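Local coordinates for hypothetical NUDIX hydrolase (Listeria monocytogenes, PDB 3SON), which is a putative Nudix hydrolase of the MutT family that probably cleaves nucleoside diphosphates linked to another moiety, its substrate being unknown, at residues Q7-F13 with E90-D96; S68-H72 with E136-R140. All blocks are in the same frame, centred on the assembly; numbering follows the deposited sequence. Where two conformers were deposited one is given.

Contact 1 of 2, residues Q7-F13 with E90-D96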
ATOM      1  N   GLN A   7      -0.102 -12.143   2.750  1.00 21.03           N
ATOM      2  CA  GLN A   7      -0.760 -11.721   3.946  1.00 23.39           C
ATOM      3  C   GLN A   7      -2.219 -11.372   3.665  1.00 21.71           C
ATOM      4  O   GLN A   7      -2.595 -11.056   2.525  1.00 22.06           O
ATOM      5  CB  GLN A   7      -0.117 -10.436   4.460  1.00 25.85           C
ATOM      6  CG  GLN A   7       1.214 -10.636   5.163  1.00 25.73           C
ATOM      7  CD  GLN A   7       1.044 -11.146   6.556  1.00 25.11           C
ATOM      8  OE1 GLN A   7       0.317 -10.571   7.378  1.00 33.89           O
ATOM      9  NE2 GLN A   7       1.662 -12.243   6.827  1.00 22.57           N
ATOM     10  N   VAL A   8      -3.035 -11.494   4.673  1.00 21.07           N
ATOM     11  CA  VAL A   8      -4.370 -11.011   4.575  1.00 19.35           C
ATOM     12  C   VAL A   8      -4.654  -9.941   5.626  1.00 21.35           C
ATOM     13  O   VAL A   8      -3.984  -9.884   6.715  1.00 21.75           O
ATOM     14  CB  VAL A   8      -5.441 -12.150   4.568  1.00 21.21           C
ATOM     15  CG1 VAL A   8      -5.143 -13.267   3.508  1.00 20.95           C
ATOM     16  CG2 VAL A   8      -5.566 -12.809   5.963  1.00 25.84           C
ATOM     17  N   LEU A   9      -5.567  -9.042   5.271  0.50 20.69           N
ATOM     18  CA  LEU A   9      -6.102  -8.047   6.180  0.50 23.64           C
ATOM     19  C   LEU A   9      -7.613  -8.253   6.174  0.50 20.12           C
ATOM     20  O   LEU A   9      -8.217  -8.518   5.125  0.50 27.46           O
ATOM     21  CB  LEU A   9      -5.738  -6.620   5.759  0.50 24.85           C
ATOM     22  CG  LEU A   9      -6.134  -5.473   6.695  0.50 30.93           C
ATOM     23  CD1 LEU A   9      -5.027  -5.237   7.710  0.50 29.61           C
ATOM     24  CD2 LEU A   9      -6.396  -4.210   5.880  0.50 31.47           C
ATOM     25  N   VAL A  10      -8.215  -8.196   7.348  1.00 19.46           N
ATOM     26  CA  VAL A  10      -9.684  -8.343   7.469  1.00 21.17           C
ATOM     27  C   VAL A  10     -10.297  -7.283   8.391  1.00 24.31           C
ATOM     28  O   VAL A  10      -9.878  -7.152   9.545  1.00 23.46           O
ATOM     29  CB  VAL A  10     -10.070  -9.719   8.007  1.00 20.61           C
ATOM     30  CG1 VAL A  10     -11.558  -9.877   7.999  1.00 21.43           C
ATOM     31  CG2 VAL A  10      -9.406 -10.842   7.217  1.00 18.26           C
ATOM     32  N   ILE A  11     -11.241  -6.492   7.850  1.00 20.58           N
ATOM     33  CA  ILE A  11     -11.843  -5.372   8.555  1.00 21.82           C
ATOM     34  C   ILE A  11     -13.214  -5.809   9.044  1.00 21.96           C
ATOM     35  O   ILE A  11     -14.102  -6.057   8.239  1.00 25.24           O
ATOM     36  CB  ILE A  11     -12.020  -4.149   7.632  1.00 23.76           C
ATOM     37  CG1 ILE A  11     -10.665  -3.699   7.066  1.00 20.06           C
ATOM     38  CG2 ILE A  11     -12.723  -2.949   8.347  1.00 21.40           C
ATOM     39  CD1 ILE A  11     -10.778  -2.593   6.039  1.00 25.28           C
ATOM     40  N   PRO A  12     -13.401  -5.925  10.362  1.00 21.52           N
ATOM     41  CA  PRO A  12     -14.779  -6.223  10.854  1.00 21.16           C
ATOM     42  C   PRO A  12     -15.657  -4.979  10.755  1.00 24.38           C
ATOM     43  O   PRO A  12     -15.148  -3.848  10.874  1.00 24.66           O
ATOM     44  CB  PRO A  12     -14.545  -6.536  12.343  1.00 22.52           C
ATOM     45  CG  PRO A  12     -13.072  -6.629  12.507  1.00 25.81           C
ATOM     46  CD  PRO A  12     -12.486  -5.707  11.486  1.00 22.72           C
ATOM     47  N   PHE A  13     -16.963  -5.143  10.480  1.00 21.91           N
ATOM     48  CA  PHE A  13     -17.886  -4.006  10.518  1.00 22.91           C
ATOM     49  C   PHE A  13     -19.276  -4.428  10.999  1.00 26.52           C
ATOM     50  O   PHE A  13     -19.620  -5.618  10.960  1.00 28.24           O
ATOM     51  CB  PHE A  13     -18.016  -3.301   9.165  1.00 22.24           C
ATOM     52  CG  PHE A  13     -18.681  -4.127   8.121  1.00 26.62           C
ATOM     53  CD1 PHE A  13     -17.945  -5.024   7.357  1.00 26.12           C
ATOM     54  CD2 PHE A  13     -20.068  -4.049   7.914  1.00 29.31           C
ATOM     55  CE1 PHE A  13     -18.548  -5.782   6.406  1.00 30.60           C
ATOM     56  CE2 PHE A  13     -20.678  -4.800   6.943  1.00 35.75           C
ATOM     57  CZ  PHE A  13     -19.950  -5.693   6.204  1.00 29.05           C
ATOM     58  N   GLU A  90      -0.464  -8.069   0.310  1.00 25.18           N
ATOM     59  CA  GLU A  90      -1.474  -8.069   1.343  1.00 23.01           C
ATOM     60  C   GLU A  90      -2.881  -7.890   0.706  1.00 21.76           C
ATOM     61  O   GLU A  90      -3.193  -6.836   0.102  1.00 27.69           O
ATOM     62  CB  GLU A  90      -1.210  -6.922   2.321  1.00 21.65           C
ATOM     63  CG  GLU A  90      -2.158  -6.892   3.466  1.00 22.24           C
ATOM     64  CD  GLU A  90      -1.982  -5.678   4.354  1.00 32.71           C
ATOM     65  OE1 GLU A  90      -2.115  -4.517   3.855  1.00 31.20           O
ATOM     66  OE2 GLU A  90      -1.703  -5.890   5.551  1.00 29.01           O
ATOM     67  N   TYR A  91      -3.722  -8.896   0.843  1.00 23.41           N
ATOM     68  CA  TYR A  91      -5.064  -8.899   0.286  1.00 21.24           C
ATOM     69  C   TYR A  91      -6.030  -8.552   1.373  1.00 25.97           C
ATOM     70  O   TYR A  91      -5.856  -8.972   2.472  1.00 23.43           O
ATOM     71  CB  TYR A  91      -5.398 -10.287  -0.245  1.00 26.68           C
ATOM     72  CG  TYR A  91      -4.435 -10.791  -1.312  1.00 22.55           C
ATOM     73  CD1 TYR A  91      -4.529 -10.316  -2.602  1.00 36.95           C
ATOM     74  CD2 TYR A  91      -3.413 -11.693  -1.011  1.00 27.22           C
ATOM     75  CE1 TYR A  91      -3.663 -10.745  -3.576  1.00 30.73           C
ATOM     76  CE2 TYR A  91      -2.533 -12.153  -1.988  1.00 27.91           C
ATOM     77  CZ  TYR A  91      -2.675 -11.656  -3.277  1.00 37.36           C
ATOM     78  OH  TYR A  91      -1.865 -12.059  -4.293  1.00 31.90           O
ATOM     79  N   CYS A  92      -7.104  -7.831   1.037  1.00 21.77           N
ATOM     80  CA  CYS A  92      -7.934  -7.298   2.019  1.00 21.86           C
ATOM     81  C   CYS A  92      -9.358  -7.787   1.968  1.00 24.52           C
ATOM     82  O   CYS A  92      -9.941  -8.015   0.841  1.00 24.38           O
ATOM     83  CB  CYS A  92      -7.968  -5.778   1.905  1.00 22.60           C
ATOM     84  SG  CYS A  92      -6.380  -4.974   2.105  1.00 24.33           S
ATOM     85  N   PHE A  93     -10.007  -7.805   3.137  1.00 22.01           N
ATOM     86  CA  PHE A  93     -11.382  -8.326   3.242  1.00 21.48           C
ATOM     87  C   PHE A  93     -12.205  -7.608   4.293  1.00 23.17           C
ATOM     88  O   PHE A  93     -11.666  -6.873   5.076  1.00 18.70           O
ATOM     89  CB  PHE A  93     -11.380  -9.844   3.596  1.00 24.41           C
ATOM     90  CG  PHE A  93     -10.645 -10.710   2.641  1.00 21.44           C
ATOM     91  CD1 PHE A  93      -9.275 -10.798   2.671  1.00 25.94           C
ATOM     92  CD2 PHE A  93     -11.331 -11.429   1.673  1.00 28.01           C
ATOM     93  CE1 PHE A  93      -8.597 -11.597   1.790  1.00 26.14           C
ATOM     94  CE2 PHE A  93     -10.632 -12.245   0.774  1.00 24.87           C
ATOM     95  CZ  PHE A  93      -9.279 -12.273   0.802  1.00 27.07           C
ATOM     96  N   ALA A  94     -13.486  -7.945   4.399  1.00 20.42           N
ATOM     97  CA  ALA A  94     -14.344  -7.391   5.431  1.00 21.63           C
ATOM     98  C   ALA A  94     -15.333  -8.410   5.926  1.00 22.06           C
ATOM     99  O   ALA A  94     -15.700  -9.321   5.205  1.00 28.90           O
ATOM    100  CB  ALA A  94     -15.059  -6.177   4.896  1.00 23.46           C
ATOM    101  N   ILE A  95     -15.680  -8.339   7.212  1.00 22.84           N
ATOM    102  CA  ILE A  95     -16.547  -9.304   7.777  1.00 20.89           C
ATOM    103  C   ILE A  95     -17.657  -8.606   8.472  1.00 26.18           C
ATOM    104  O   ILE A  95     -17.393  -7.702   9.289  1.00 25.66           O
ATOM    105  CB  ILE A  95     -15.725 -10.293   8.682  1.00 24.30           C
ATOM    106  CG1 ILE A  95     -16.609 -11.372   9.341  1.00 29.30           C
ATOM    107  CG2 ILE A  95     -14.875  -9.572   9.758  1.00 27.16           C
ATOM    108  CD1 ILE A  95     -15.769 -12.518   9.849  1.00 34.93           C
ATOM    109  N   ASP A  96     -18.895  -9.039   8.167  1.00 25.48           N
ATOM    110  CA  ASP A  96     -20.080  -8.465   8.800  1.00 33.05           C
ATOM    111  C   ASP A  96     -20.377  -9.159  10.091  1.00 31.35           C
ATOM    112  O   ASP A  96     -20.819 -10.310  10.082  1.00 33.02           O
ATOM    113  CB  ASP A  96     -21.287  -8.561   7.825  1.00 30.12           C
ATOM    114  CG  ASP A  96     -22.512  -7.744   8.264  1.00 37.43           C
ATOM    115  OD1 ASP A  96     -22.551  -7.222   9.410  1.00 35.01           O
ATOM    116  OD2 ASP A  96     -23.452  -7.596   7.411  1.00 31.09           O
TER
HETATM  117  O   HOH W   1      -1.790  -8.088   6.859  1.00 31.58           O
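Gln7 opens a parallel pairing of two inner strands of the Nudix sheet: its O accepts from Tyr91 N at 3.0 Å. Val8, beta-branched and suited to an extended backbone, sets CG1 4.2 Å from Phe93 CE1, while one water joins Val8 O (2.8 Å) to Glu90 OE2 (2.6 Å). The odd residues carry the remaining bonds. Leu9 N reaches Tyr91 O at 2.8 Å, and Leu9 O receives a weak bond from Phe93 N (2.8 Å, 125°). Val10 CG1 packs on Ile95 CG2 at 3.8 Å. Ile11 N binds Phe93 O at 2.8 Å, and Ile95 N binds Ile11 O at 3.0 Å. Pro12 has no amide hydrogen, but loses no bond to strand 90-96, because its nitrogen points away from it. Phe13 N then meets Ile95 O at 2.9 Å, and its ring takes a CH-pi contact from Asp96 CA. Val10 and Phe93 face helix 46-58; Leu9, Ile11 and Cys92 face helix 128-142, completing the Nudix alpha/beta/alpha sandwich.

Contact 2 of 2, residues S68-H72 with E136-R140; sequences SLDSH and ELNER
In the alpha/beta/alpha sandwich of the Nudix fold, helix 128-142 packs on one face of the sheet, and here its residues 136-140 meet strand segment 68-72. The two short axes pass 9.4 Å apart, their N-to-C directions 138° apart. The strand is extended at Ser68 and Leu69, kinks at Asp70 (phi/psi -75/-22) and extends again from Ser71; the helix is regular, with Arg140 N bonded to Glu136 O at 2.9 Å. The nearest CA pairs are Leu69-Leu137 (7.1 Å) and Ser71-Glu136 (7.2 Å).

Hydrogen bonds centre on Glu136, whose extended tt side chain carries its carboxylate to the kink, where consecutive amides converge on it. Asp70 N donates to Glu136 OE2 at 2.9 Å and Ser71 N to Glu136 OE1 at 2.8 Å. Ser71, small enough for a CB directed at the helix, also donates from OG (chi1 m) to Glu136 OE1 at 2.8 Å.

Charge pairing adds Arg140, one helical turn on, its long side chain trans at chi2 and chi3. Arg140 NE binds Glu136 OE2 at 2.8 Å, so the arginine offsets the repulsion between Glu136 and Asp70. Asp70 also pairs with Lys147 through OD1, and Tyr86 of the second subunit packs on Arg140.

Apolar packing comes from Leu69 (mt), whose CD2 lies 4.1 Å from Leu137 CA, 4.3 Å from Leu137 CB and 4.1 Å from Arg140 CD. The salt-bridge network closes where Arg140 NH2 meets Asp70 OD2 at 2.8 Å, a weak hydrogen bond at 122°.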
ATOM      1  N   SER A  68     -14.906  -9.477  -0.198  1.00 31.40           N
ATOM      2  CA  SER A  68     -13.649  -9.087  -0.821  1.00 26.35           C
ATOM      3  C   SER A  68     -13.516  -7.617  -1.117  1.00 25.03           C
ATOM      4  O   SER A  68     -14.481  -6.933  -1.494  1.00 32.06           O
ATOM      5  CB  SER A  68     -13.466  -9.810  -2.109  1.00 27.37           C
ATOM      6  OG  SER A  68     -13.559 -11.185  -1.915  1.00 31.50           O
ATOM      7  N   LEU A  69     -12.289  -7.124  -0.951  1.00 26.91           N
ATOM      8  CA  LEU A  69     -11.953  -5.728  -1.312  1.00 26.31           C
ATOM      9  C   LEU A  69     -10.889  -5.761  -2.412  1.00 24.16           C
ATOM     10  O   LEU A  69     -10.099  -6.717  -2.477  1.00 30.87           O
ATOM     11  CB  LEU A  69     -11.440  -4.992  -0.108  1.00 24.59           C
ATOM     12  CG  LEU A  69     -12.434  -4.758   1.043  1.00 23.64           C
ATOM     13  CD1 LEU A  69     -11.826  -4.116   2.255  1.00 27.63           C
ATOM     14  CD2 LEU A  69     -13.604  -3.912   0.516  1.00 21.43           C
ATOM     15  N   ASP A  70     -10.904  -4.764  -3.295  1.00 29.47           N
ATOM     16  CA  ASP A  70      -9.848  -4.549  -4.320  1.00 21.97           C
ATOM     17  C   ASP A  70      -8.544  -3.969  -3.773  1.00 28.53           C
ATOM     18  O   ASP A  70      -7.507  -4.121  -4.385  1.00 33.71           O
ATOM     19  CB  ASP A  70     -10.347  -3.615  -5.430  1.00 29.02           C
ATOM     20  CG  ASP A  70     -11.469  -4.184  -6.217  1.00 39.28           C
ATOM     21  OD1 ASP A  70     -11.342  -5.356  -6.648  1.00 50.40           O
ATOM     22  OD2 ASP A  70     -12.465  -3.437  -6.443  1.00 38.10           O
ATOM     23  N   SER A  71      -8.581  -3.319  -2.633  1.00 29.68           N
ATOM     24  CA  SER A  71      -7.380  -2.685  -2.125  1.00 24.10           C
ATOM     25  C   SER A  71      -6.316  -3.723  -1.835  1.00 25.48           C
ATOM     26  O   SER A  71      -6.580  -4.722  -1.203  1.00 30.88           O
ATOM     27  CB  SER A  71      -7.677  -1.821  -0.866  1.00 22.94           C
ATOM     28  OG  SER A  71      -8.491  -0.718  -1.143  1.00 27.52           O
ATOM     29  N   HIS A  72      -5.127  -3.489  -2.349  1.00 28.41           N
ATOM     30  CA  HIS A  72      -4.018  -4.382  -2.163  1.00 35.43           C
ATOM     31  C   HIS A  72      -2.750  -3.591  -1.974  1.00 32.13           C
ATOM     32  O   HIS A  72      -2.600  -2.519  -2.563  1.00 44.78           O
ATOM     33  CB  HIS A  72      -3.963  -5.318  -3.407  1.00 50.74           C
ATOM     34  CG  HIS A  72      -2.609  -5.889  -3.689  1.00 51.48           C
ATOM     35  ND1 HIS A  72      -1.547  -5.110  -3.967  1.00 53.74           N
ATOM     36  CD2 HIS A  72      -2.160  -7.208  -3.740  1.00 46.98           C
ATOM     37  CE1 HIS A  72      -0.456  -5.878  -4.143  1.00 39.68           C
ATOM     38  NE2 HIS A  72      -0.838  -7.172  -4.033  1.00 49.94           N
ATOM     39  N   GLU A 136     -12.308   2.221   0.819  1.00 25.33           N
ATOM     40  CA  GLU A 136     -13.043   1.391  -0.160  1.00 24.93           C
ATOM     41  C   GLU A 136     -14.260   0.711   0.514  1.00 25.23           C
ATOM     42  O   GLU A 136     -15.356   0.718   0.007  1.00 24.24           O
ATOM     43  CB  GLU A 136     -12.110   0.338  -0.760  1.00 24.94           C
ATOM     44  CG  GLU A 136     -12.896  -0.538  -1.726  1.00 29.49           C
ATOM     45  CD  GLU A 136     -12.130  -1.734  -2.260  1.00 26.71           C
ATOM     46  OE1 GLU A 136     -10.880  -1.874  -2.011  1.00 30.26           O
ATOM     47  OE2 GLU A 136     -12.817  -2.579  -2.910  1.00 28.27           O
ATOM     48  N   LEU A 137     -14.025   0.032   1.619  1.00 21.73           N
ATOM     49  CA  LEU A 137     -15.136  -0.601   2.349  1.00 23.05           C
ATOM     50  C   LEU A 137     -16.286   0.383   2.652  1.00 20.11           C
ATOM     51  O   LEU A 137     -17.475   0.063   2.476  1.00 24.80           O
ATOM     52  CB  LEU A 137     -14.634  -1.223   3.656  1.00 24.65           C
ATOM     53  CG  LEU A 137     -15.701  -1.876   4.582  1.00 23.48           C
ATOM     54  CD1 LEU A 137     -16.617  -2.843   3.820  1.00 19.64           C
ATOM     55  CD2 LEU A 137     -15.118  -2.468   5.884  1.00 21.55           C
ATOM     56  N   ASN A 138     -15.912   1.558   3.116  1.00 23.24           N
ATOM     57  CA  ASN A 138     -16.838   2.531   3.517  1.00 24.15           C
ATOM     58  C   ASN A 138     -17.663   3.035   2.313  1.00 26.85           C
ATOM     59  O   ASN A 138     -18.904   3.086   2.358  1.00 28.49           O
ATOM     60  CB  ASN A 138     -16.160   3.682   4.237  1.00 32.50           C
ATOM     61  CG  ASN A 138     -17.165   4.636   4.817  1.00 26.02           C
ATOM     62  OD1 ASN A 138     -18.068   4.227   5.584  1.00 28.75           O
ATOM     63  ND2 ASN A 138     -17.065   5.920   4.428  1.00 29.55           N
ATOM     64  N   GLU A 139     -16.991   3.293   1.187  1.00 25.19           N
ATOM     65  CA  GLU A 139     -17.721   3.657  -0.047  1.00 24.16           C
ATOM     66  C   GLU A 139     -18.644   2.556  -0.523  1.00 28.94           C
ATOM     67  O   GLU A 139     -19.801   2.817  -0.891  1.00 28.44           O
ATOM     68  CB  GLU A 139     -16.737   4.070  -1.159  1.00 25.76           C
ATOM     69  CG  GLU A 139     -15.979   5.349  -0.880  1.00 30.50           C
ATOM     70  CD  GLU A 139     -16.918   6.511  -0.631  1.00 29.13           C
ATOM     71  OE1 GLU A 139     -17.739   6.830  -1.523  1.00 34.08           O
ATOM     72  OE2 GLU A 139     -16.833   7.096   0.470  1.00 41.55           O
ATOM     73  N   ARG A 140     -18.165   1.318  -0.490  1.00 24.04           N
ATOM     74  CA  ARG A 140     -18.987   0.166  -0.842  1.00 29.85           C
ATOM     75  C   ARG A 140     -20.193  -0.030   0.073  1.00 29.42           C
ATOM     76  O   ARG A 140     -21.272  -0.228  -0.419  1.00 35.31           O
ATOM     77  CB  ARG A 140     -18.170  -1.064  -0.922  1.00 26.20           C
ATOM     78  CG  ARG A 140     -17.227  -1.150  -2.092  1.00 25.64           C
ATOM     79  CD  ARG A 140     -16.540  -2.493  -2.028  1.00 28.16           C
ATOM     80  NE  ARG A 140     -15.622  -2.695  -3.135  1.00 26.40           N
ATOM     81  CZ  ARG A 140     -15.971  -3.150  -4.325  1.00 36.78           C
ATOM     82  NH1 ARG A 140     -17.261  -3.419  -4.607  1.00 35.32           N
ATOM     83  NH2 ARG A 140     -15.029  -3.282  -5.263  1.00 36.81           N
TER

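Overall arrangement
The centres of the two contacts lie about 9 Å apart, contact 1 close to the middle of the chain and contact 2 about 11 Å from it. Along the sequence their segments alternate: 7-13, 68-72, 90-96, 136-140. Strand 66-76 runs antiparallel beside strand 87-96, so a strand from each contact belongs to the same sheet; Cys92 O and Leu69 N, 3.1 Å apart, probably hydrogen-bond there. Leu137 bridges them from the helix, its CD2 3.5 Å from Ile11 CG2 and its CD1 3.8 Å from Ala94 CB. Contact 1 thus joins strands within the core, whereas contact 2 ties the sheet to helix 128-142 beside the second subunit, where His72 stacks on its counterpart.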